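Local coordinates for RE55538p (Drosophila melanogaster, PDB 4IX7), which represses transcription of neural development genes, its BEN domain binding palindromic 5'-CCAATTGG-3' DNA sequence-specifically, at a contact of chain A with DNA. Coordinates in Å, arbitrary orientation; residue numbers count along the deposited sequence, not the author numbering.

A contact of chain A with DNA. Residues 52, 54, 57, 62, 65. With nucleotides of chain B.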
ATOM      1  N   LYS A  52     -11.693 -11.321   3.567  1.00 18.08           N
ATOM      2  CA  LYS A  52     -12.735 -10.334   3.841  1.00 19.54           C
ATOM      3  C   LYS A  52     -13.118  -9.621   2.555  1.00 17.91           C
ATOM      4  O   LYS A  52     -12.287  -9.451   1.671  1.00 16.90           O
ATOM      5  CB  LYS A  52     -12.258  -9.334   4.894  1.00 22.55           C
ATOM      6  CG  LYS A  52     -11.983  -9.987   6.243  1.00 27.68           C
ATOM      7  CD  LYS A  52     -11.703  -8.948   7.309  1.00 42.02           C
ATOM      8  CE  LYS A  52     -11.968  -9.509   8.695  1.00 51.15           C
ATOM      9  NZ  LYS A  52     -12.168  -8.411   9.683  1.00 59.79           N
ATOM     10  N   SER A  54     -14.101  -6.549  -0.032  1.00 18.78           N
ATOM     11  CA  SER A  54     -13.653  -5.175  -0.172  1.00 21.74           C
ATOM     12  C   SER A  54     -14.726  -4.260   0.386  1.00 21.42           C
ATOM     13  O   SER A  54     -15.911  -4.454   0.116  1.00 20.34           O
ATOM     14  CB  SER A  54     -13.431  -4.836  -1.642  1.00 18.07           C
ATOM     15  OG  SER A  54     -13.107  -3.458  -1.780  1.00 20.51           O
ATOM     16  N   PHE A  57     -16.886  -2.290  -2.361  1.00 30.09           N
ATOM     17  CA  PHE A  57     -17.849  -2.970  -3.209  1.00 43.34           C
ATOM     18  C   PHE A  57     -18.832  -3.743  -2.346  1.00 49.20           C
ATOM     19  O   PHE A  57     -19.287  -4.829  -2.708  1.00 50.30           O
ATOM     20  CB  PHE A  57     -17.125  -3.869  -4.214  1.00 35.27           C
ATOM     21  CG  PHE A  57     -16.118  -3.128  -5.048  1.00 38.92           C
ATOM     22  CD1 PHE A  57     -16.508  -2.455  -6.197  1.00 40.98           C
ATOM     23  CD2 PHE A  57     -14.787  -3.068  -4.660  1.00 27.33           C
ATOM     24  CE1 PHE A  57     -15.583  -1.755  -6.959  1.00 43.34           C
ATOM     25  CE2 PHE A  57     -13.859  -2.371  -5.412  1.00 34.91           C
ATOM     26  CZ  PHE A  57     -14.256  -1.711  -6.566  1.00 37.78           C
ATOM     27  N   LYS A  62     -20.102  -9.211  -6.141  1.00 49.78           N
ATOM     28  CA  LYS A  62     -18.760  -9.722  -6.372  1.00 43.66           C
ATOM     29  C   LYS A  62     -18.588 -11.017  -5.587  1.00 32.65           C
ATOM     30  O   LYS A  62     -19.111 -11.143  -4.481  1.00 37.76           O
ATOM     31  CB  LYS A  62     -17.703  -8.693  -5.956  1.00 42.89           C
ATOM     32  CG  LYS A  62     -17.752  -7.394  -6.749  1.00 45.38           C
ATOM     33  CD  LYS A  62     -16.358  -6.826  -6.977  1.00 37.08           C
ATOM     34  CE  LYS A  62     -16.396  -5.566  -7.834  1.00 36.96           C
ATOM     35  NZ  LYS A  62     -16.599  -5.871  -9.282  1.00 33.23           N
ATOM     36  N   LYS A  65     -14.001 -14.022  -1.867  1.00 21.36           N
ATOM     37  CA  LYS A  65     -12.821 -14.882  -1.911  1.00 16.69           C
ATOM     38  C   LYS A  65     -12.417 -15.324  -0.520  1.00 19.05           C
ATOM     39  O   LYS A  65     -12.398 -14.506   0.414  1.00 19.49           O
ATOM     40  CB  LYS A  65     -11.658 -14.125  -2.552  1.00 14.18           C
ATOM     41  CG  LYS A  65     -11.960 -13.684  -3.967  1.00 18.16           C
ATOM     42  CD  LYS A  65     -10.801 -12.936  -4.596  1.00 19.14           C
ATOM     43  CE  LYS A  65     -11.164 -12.379  -5.963  1.00 22.28           C
ATOM     44  NZ  LYS A  65     -10.177 -11.329  -6.380  1.00 27.21           N
TER
ATOM     45  P    DA B   7      -7.042  -8.382   1.221  1.00 14.16           P
ATOM     46  OP1  DA B   7      -7.427  -9.691   1.801  1.00 15.04           O
ATOM     47  OP2  DA B   7      -5.786  -8.227   0.452  1.00 15.55           O
ATOM     48  O5'  DA B   7      -8.194  -7.886   0.265  1.00 13.24           O
ATOM     49  C5'  DA B   7      -9.535  -8.021   0.712  1.00 13.31           C
ATOM     50  C4'  DA B   7     -10.464  -7.600  -0.407  1.00 15.50           C
ATOM     51  O4'  DA B   7     -10.444  -6.147  -0.495  1.00 15.80           O
ATOM     52  C3'  DA B   7     -10.132  -8.124  -1.800  1.00 18.01           C
ATOM     53  O3'  DA B   7     -11.362  -8.317  -2.508  1.00 19.05           O
ATOM     54  C2'  DA B   7      -9.316  -6.991  -2.432  1.00 14.55           C
ATOM     55  C1'  DA B   7      -9.926  -5.759  -1.757  1.00 14.37           C
ATOM     56  N9   DA B   7      -8.984  -4.660  -1.523  1.00 16.94           N
ATOM     57  C8   DA B   7      -7.679  -4.753  -1.101  1.00 17.55           C
ATOM     58  N7   DA B   7      -7.078  -3.587  -0.992  1.00 14.81           N
ATOM     59  C5   DA B   7      -8.058  -2.664  -1.355  1.00 12.88           C
ATOM     60  C6   DA B   7      -8.058  -1.259  -1.458  1.00 14.55           C
ATOM     61  N6   DA B   7      -6.991  -0.486  -1.174  1.00 14.82           N
ATOM     62  N1   DA B   7      -9.204  -0.667  -1.856  1.00 16.96           N
ATOM     63  C2   DA B   7     -10.276  -1.422  -2.146  1.00 20.16           C
ATOM     64  N3   DA B   7     -10.396  -2.754  -2.087  1.00 17.87           N
ATOM     65  C4   DA B   7      -9.234  -3.318  -1.698  1.00 15.77           C
ATOM     66  P    DT B   8     -11.367  -8.984  -3.968  1.00 19.63           P
ATOM     67  OP1  DT B   8     -12.629  -9.763  -4.102  1.00 26.40           O
ATOM     68  OP2  DT B   8     -10.072  -9.650  -4.185  1.00 20.17           O
ATOM     69  O5'  DT B   8     -11.449  -7.726  -4.957  1.00 22.44           O
ATOM     70  C5'  DT B   8     -12.613  -6.918  -4.917  1.00 16.88           C
ATOM     71  C4'  DT B   8     -12.392  -5.695  -5.791  1.00 18.08           C
ATOM     72  O4'  DT B   8     -11.386  -4.861  -5.173  1.00 18.57           O
ATOM     73  C3'  DT B   8     -11.852  -6.005  -7.180  1.00 22.67           C
ATOM     74  O3'  DT B   8     -12.917  -5.826  -8.100  1.00 17.53           O
ATOM     75  C2'  DT B   8     -10.734  -4.991  -7.425  1.00 20.96           C
ATOM     76  C1'  DT B   8     -10.835  -4.076  -6.218  1.00 18.51           C
ATOM     77  N1   DT B   8      -9.548  -3.548  -5.699  1.00 19.02           N
ATOM     78  C2   DT B   8      -9.416  -2.186  -5.567  1.00 21.20           C
ATOM     79  O2   DT B   8     -10.301  -1.407  -5.875  1.00 21.64           O
ATOM     80  N3   DT B   8      -8.206  -1.769  -5.074  1.00 16.80           N
ATOM     81  C4   DT B   8      -7.146  -2.581  -4.712  1.00 16.92           C
ATOM     82  O4   DT B   8      -6.104  -2.113  -4.272  1.00 15.59           O
ATOM     83  C5   DT B   8      -7.356  -3.997  -4.869  1.00 18.68           C
ATOM     84  C7   DT B   8      -6.269  -4.962  -4.496  1.00 15.01           C
ATOM     85  C6   DT B   8      -8.534  -4.411  -5.355  1.00 16.00           C
TER
HETATM   86  O   HOH W   1     -13.513 -11.022  -1.978  1.00 23.74           O
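With its OG anti to the backbone N (chi1 175°), Ser54 turns its hydroxyl toward the adenine of DA7 of chain B, while Lys65, its CG anti to the carbonyl carbon (chi1 -60°) and the rest of the chain stretched out, reaches along the phosphate of DT8. The Ser54 OG donates a hydrogen bond of 2.8 Å to N3 of DA7, on the sugar edge of a paired base and therefore in the minor groove. Its CB meanwhile packs on the DA7 sugar, 3.6 Å from C1'. Because N3 is an acceptor common to both purines, this bond by itself would read little of the sequence. Phe57 enters edge first beside the next nucleotide: CE2 lies 3.6 Å from C1' of the DT8 deoxyribose, and the thymine O2 lies in the ring plane, 4.0 Å from CZ. On the backbone, the Lys65 side-chain amine NZ forms a salt bridge and hydrogen bond to OP2 of DT8 at 2.8 Å. The same residue holds the other phosphate oxygen through water 1, whose O lies 3.0 Å from the Lys65 backbone N and 2.6 Å from OP1 of DT8. The bent chain of Lys62 passes its CE by the DT8 O3', a looser contact at 3.5 Å. All these groups belong to the long connection between strands 47-48 and 66-67 of the BEN domain, interrupted by 3-10 helix 55-57, which reaches out from the helical body, placing Ser54 and the Phe57 edge at the minor groove and Lys65 on the phosphate of the same strand.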